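Local coordinates for protein CT263 (Chlamydia trachomatis, PDB 4QAS) that acts as a nucleosidase of the MTAN family and probably hydrolyses a futalosine-type nucleoside in the futalosine route to menaquinone, at the interface of chains A and B. Sequence-based numbering; all coordinates share one arbitrary frame. Chains: chain A/B, CT263.

The interface of chains A and B. Residues chain A 25-27, 38, 195; chain B 21, 181, 185, 189.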
ATOM      1  N   LEU A  25       5.201   2.103   2.482  1.00 14.66           N
ATOM      2  CA  LEU A  25       3.851   2.482   2.051  1.00 14.93           C
ATOM      3  C   LEU A  25       3.471   3.894   2.431  1.00 14.89           C
ATOM      4  O   LEU A  25       2.632   4.494   1.765  1.00 16.80           O
ATOM      5  CB  LEU A  25       2.821   1.616   2.740  1.00 20.56           C
ATOM      6  CG  LEU A  25       2.673   0.186   2.367  1.00 21.32           C
ATOM      7  CD1 LEU A  25       1.446  -0.335   3.176  1.00 23.53           C
ATOM      8  CD2 LEU A  25       2.462   0.040   0.887  1.00 25.83           C
ATOM      9  N   PHE A  26       4.008   4.418   3.539  1.00 16.90           N
ATOM     10  CA  PHE A  26       3.679   5.734   4.054  1.00 17.07           C
ATOM     11  C   PHE A  26       4.967   6.499   4.298  1.00 16.43           C
ATOM     12  O   PHE A  26       6.010   5.876   4.566  1.00 19.44           O
ATOM     13  CB  PHE A  26       2.895   5.635   5.378  1.00 18.61           C
ATOM     14  CG  PHE A  26       1.657   4.828   5.281  1.00 19.58           C
ATOM     15  CD1 PHE A  26       0.496   5.379   4.762  1.00 19.27           C
ATOM     16  CD2 PHE A  26       1.644   3.537   5.702  1.00 19.12           C
ATOM     17  CE1 PHE A  26      -0.651   4.624   4.666  1.00 24.75           C
ATOM     18  CE2 PHE A  26       0.511   2.783   5.616  1.00 19.28           C
ATOM     19  CZ  PHE A  26      -0.650   3.343   5.095  1.00 21.07           C
ATOM     20  N   PRO A  27       4.923   7.796   4.255  1.00 19.05           N
ATOM     21  CA  PRO A  27       6.140   8.606   4.501  1.00 20.15           C
ATOM     22  C   PRO A  27       6.402   8.756   5.998  1.00 20.38           C
ATOM     23  O   PRO A  27       6.278   9.825   6.587  1.00 22.29           O
ATOM     24  CB  PRO A  27       5.814   9.931   3.794  1.00 22.78           C
ATOM     25  CG  PRO A  27       4.341  10.030   3.867  1.00 25.27           C
ATOM     26  CD  PRO A  27       3.825   8.639   3.735  1.00 20.05           C
ATOM     27  N   TYR A  38       3.707   8.175  11.633  1.00 18.87           N
ATOM     28  CA  TYR A  38       3.067   8.858  10.518  1.00 19.10           C
ATOM     29  C   TYR A  38       1.665   9.200  10.977  1.00 18.73           C
ATOM     30  O   TYR A  38       1.055   8.427  11.717  1.00 21.15           O
ATOM     31  CB  TYR A  38       2.984   7.906   9.321  1.00 18.98           C
ATOM     32  CG  TYR A  38       2.141   8.421   8.179  1.00 18.52           C
ATOM     33  CD1 TYR A  38       2.557   9.513   7.447  1.00 19.71           C
ATOM     34  CD2 TYR A  38       0.954   7.801   7.821  1.00 19.19           C
ATOM     35  CE1 TYR A  38       1.807  10.011   6.381  1.00 22.18           C
ATOM     36  CE2 TYR A  38       0.200   8.289   6.744  1.00 20.79           C
ATOM     37  CZ  TYR A  38       0.636   9.380   6.049  1.00 20.20           C
ATOM     38  OH  TYR A  38      -0.117   9.848   4.987  1.00 23.96           O
ATOM     39  N   TYR A 195      -5.826  -0.010   7.738  1.00 21.42           N
ATOM     40  CA  TYR A 195      -5.600   1.416   7.950  0.57 23.24           C
ATOM     41  C   TYR A 195      -6.702   2.238   7.295  1.00 24.48           C
ATOM     42  O   TYR A 195      -7.260   3.160   7.905  1.00 25.38           O
ATOM     43  CB  TYR A 195      -4.226   1.799   7.391  0.57 24.75           C
ATOM     44  CG  TYR A 195      -4.178   3.182   6.798  0.57 25.94           C
ATOM     45  CD1 TYR A 195      -4.012   4.309   7.604  0.57 28.23           C
ATOM     46  CD2 TYR A 195      -4.313   3.372   5.429  0.57 29.84           C
ATOM     47  CE1 TYR A 195      -3.976   5.591   7.055  0.57 29.45           C
ATOM     48  CE2 TYR A 195      -4.277   4.633   4.876  0.57 29.75           C
ATOM     49  CZ  TYR A 195      -4.112   5.745   5.685  0.57 23.22           C
ATOM     50  OH  TYR A 195      -4.073   6.984   5.108  0.57 31.43           O
TER
ATOM     51  N   ARG B  21       5.218   8.660  -4.551  1.00 12.81           N
ATOM     52  CA  ARG B  21       4.666   7.824  -3.495  1.00 14.30           C
ATOM     53  C   ARG B  21       4.094   6.529  -4.064  1.00 13.28           C
ATOM     54  O   ARG B  21       4.213   5.481  -3.435  1.00 14.73           O
ATOM     55  CB  ARG B  21       3.654   8.593  -2.638  1.00 13.44           C
ATOM     56  CG  ARG B  21       4.230   9.763  -1.849  1.00 14.09           C
ATOM     57  CD  ARG B  21       5.305   9.372  -0.882  1.00 14.90           C
ATOM     58  NE  ARG B  21       4.843   8.234  -0.085  1.00 15.64           N
ATOM     59  CZ  ARG B  21       5.613   7.293   0.414  1.00 16.48           C
ATOM     60  NH1 ARG B  21       6.932   7.431   0.426  1.00 19.65           N
ATOM     61  NH2 ARG B  21       5.045   6.269   1.037  1.00 17.40           N
ATOM     62  N   VAL B 181       3.914  16.052  -1.116  1.00 16.47           N
ATOM     63  CA  VAL B 181       3.961  14.715  -0.523  1.00 16.26           C
ATOM     64  C   VAL B 181       2.551  14.211  -0.270  1.00 15.65           C
ATOM     65  O   VAL B 181       2.198  13.094  -0.675  1.00 16.72           O
ATOM     66  CB  VAL B 181       4.807  14.699   0.759  1.00 18.99           C
ATOM     67  CG1 VAL B 181       4.735  13.300   1.406  1.00 20.32           C
ATOM     68  CG2 VAL B 181       6.244  15.072   0.421  1.00 22.56           C
ATOM     69  N   GLN B 185       0.841  11.046  -2.082  1.00 13.46           N
ATOM     70  CA  GLN B 185       0.382   9.936  -1.264  1.00 13.47           C
ATOM     71  C   GLN B 185      -1.098   9.652  -1.507  1.00 12.80           C
ATOM     72  O   GLN B 185      -1.520   8.491  -1.500  1.00 14.87           O
ATOM     73  CB  GLN B 185       0.669  10.236   0.201  1.00 14.57           C
ATOM     74  CG  GLN B 185       0.249   9.126   1.158  1.00 16.39           C
ATOM     75  CD  GLN B 185       1.084   7.865   1.012  1.00 17.30           C
ATOM     76  OE1 GLN B 185       2.190   7.888   0.447  1.00 19.49           O
ATOM     77  NE2 GLN B 185       0.602   6.762   1.554  1.00 17.45           N
ATOM     78  N   GLU B 189      -2.517   5.998  -2.486  1.00 14.71           N
ATOM     79  CA  GLU B 189      -3.540   5.299  -1.715  1.00 15.92           C
ATOM     80  C   GLU B 189      -4.754   4.930  -2.555  1.00 15.17           C
ATOM     81  O   GLU B 189      -5.436   3.955  -2.244  1.00 18.61           O
ATOM     82  CB  GLU B 189      -3.927   6.168  -0.528  1.00 17.61           C
ATOM     83  CG  GLU B 189      -2.788   6.222   0.449  1.00 18.53           C
ATOM     84  CD  GLU B 189      -3.007   7.117   1.624  1.00 26.57           C
ATOM     85  OE1 GLU B 189      -2.187   6.998   2.555  1.00 22.41           O
ATOM     86  OE2 GLU B 189      -3.944   7.960   1.584  1.00 31.03           O
TER
HETATM   87  O   HOH W   1      -2.292   8.760   4.425  1.00 22.58           O
HETATM   88  O   HOH W   2       8.167   5.729   2.841  1.00 29.70           O
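This mixed polar and apolar patch of a two-fold symmetric interface probably helps join two identical CT263 chains into a dimer: the loop after helix 16-25 of chain A docks on helices 16-23 and 180-196 of chain B. B:Gln185 organises it. With CG anti to its backbone N (chi1 -179°) and a bend at chi2, it points NE2 at the last residue of the A helix: NE2 donates to A:Leu25 O at 3.1 Å (163° at H), with the acceptor close to the amide plane. NE2 also donates to B:Glu189 OE1 (3.0 Å), met from above the carboxylate plane, while OE1 of the amide accepts from B:Arg21 NE at 2.7 Å. Bonds on both amide ends thus fix its flip. The doubly bent B:Arg21 lays NH2 broadside to the A:Leu25 carbonyl, a close polar contact that may add electrostatic attraction. A:Pro27, which buries the most surface here, packs CD on B:Gln185 CD (3.9 Å) and B:Arg21 CZ, its N 3.6 Å above the guanidinium plane. The B:Glu189 side chain, extended beyond CG, crosses that of A:Tyr195 at about a right angle, carboxylate and ring planes 54° apart; its OE1 is 3.2 Å from A:Tyr195 OH and shares water 1 with the hydroxyls of A:Tyr195 and A:Tyr38. A:Phe26 supports both tyrosines, CE1 on one A:Tyr195 face and CB over A:Tyr38. Water 2 joins B:Arg21 NH1 to A:Phe26 O. Repeated by symmetry, the patch probably helps hold CT263 in the dimeric state usual for MTAN enzymes.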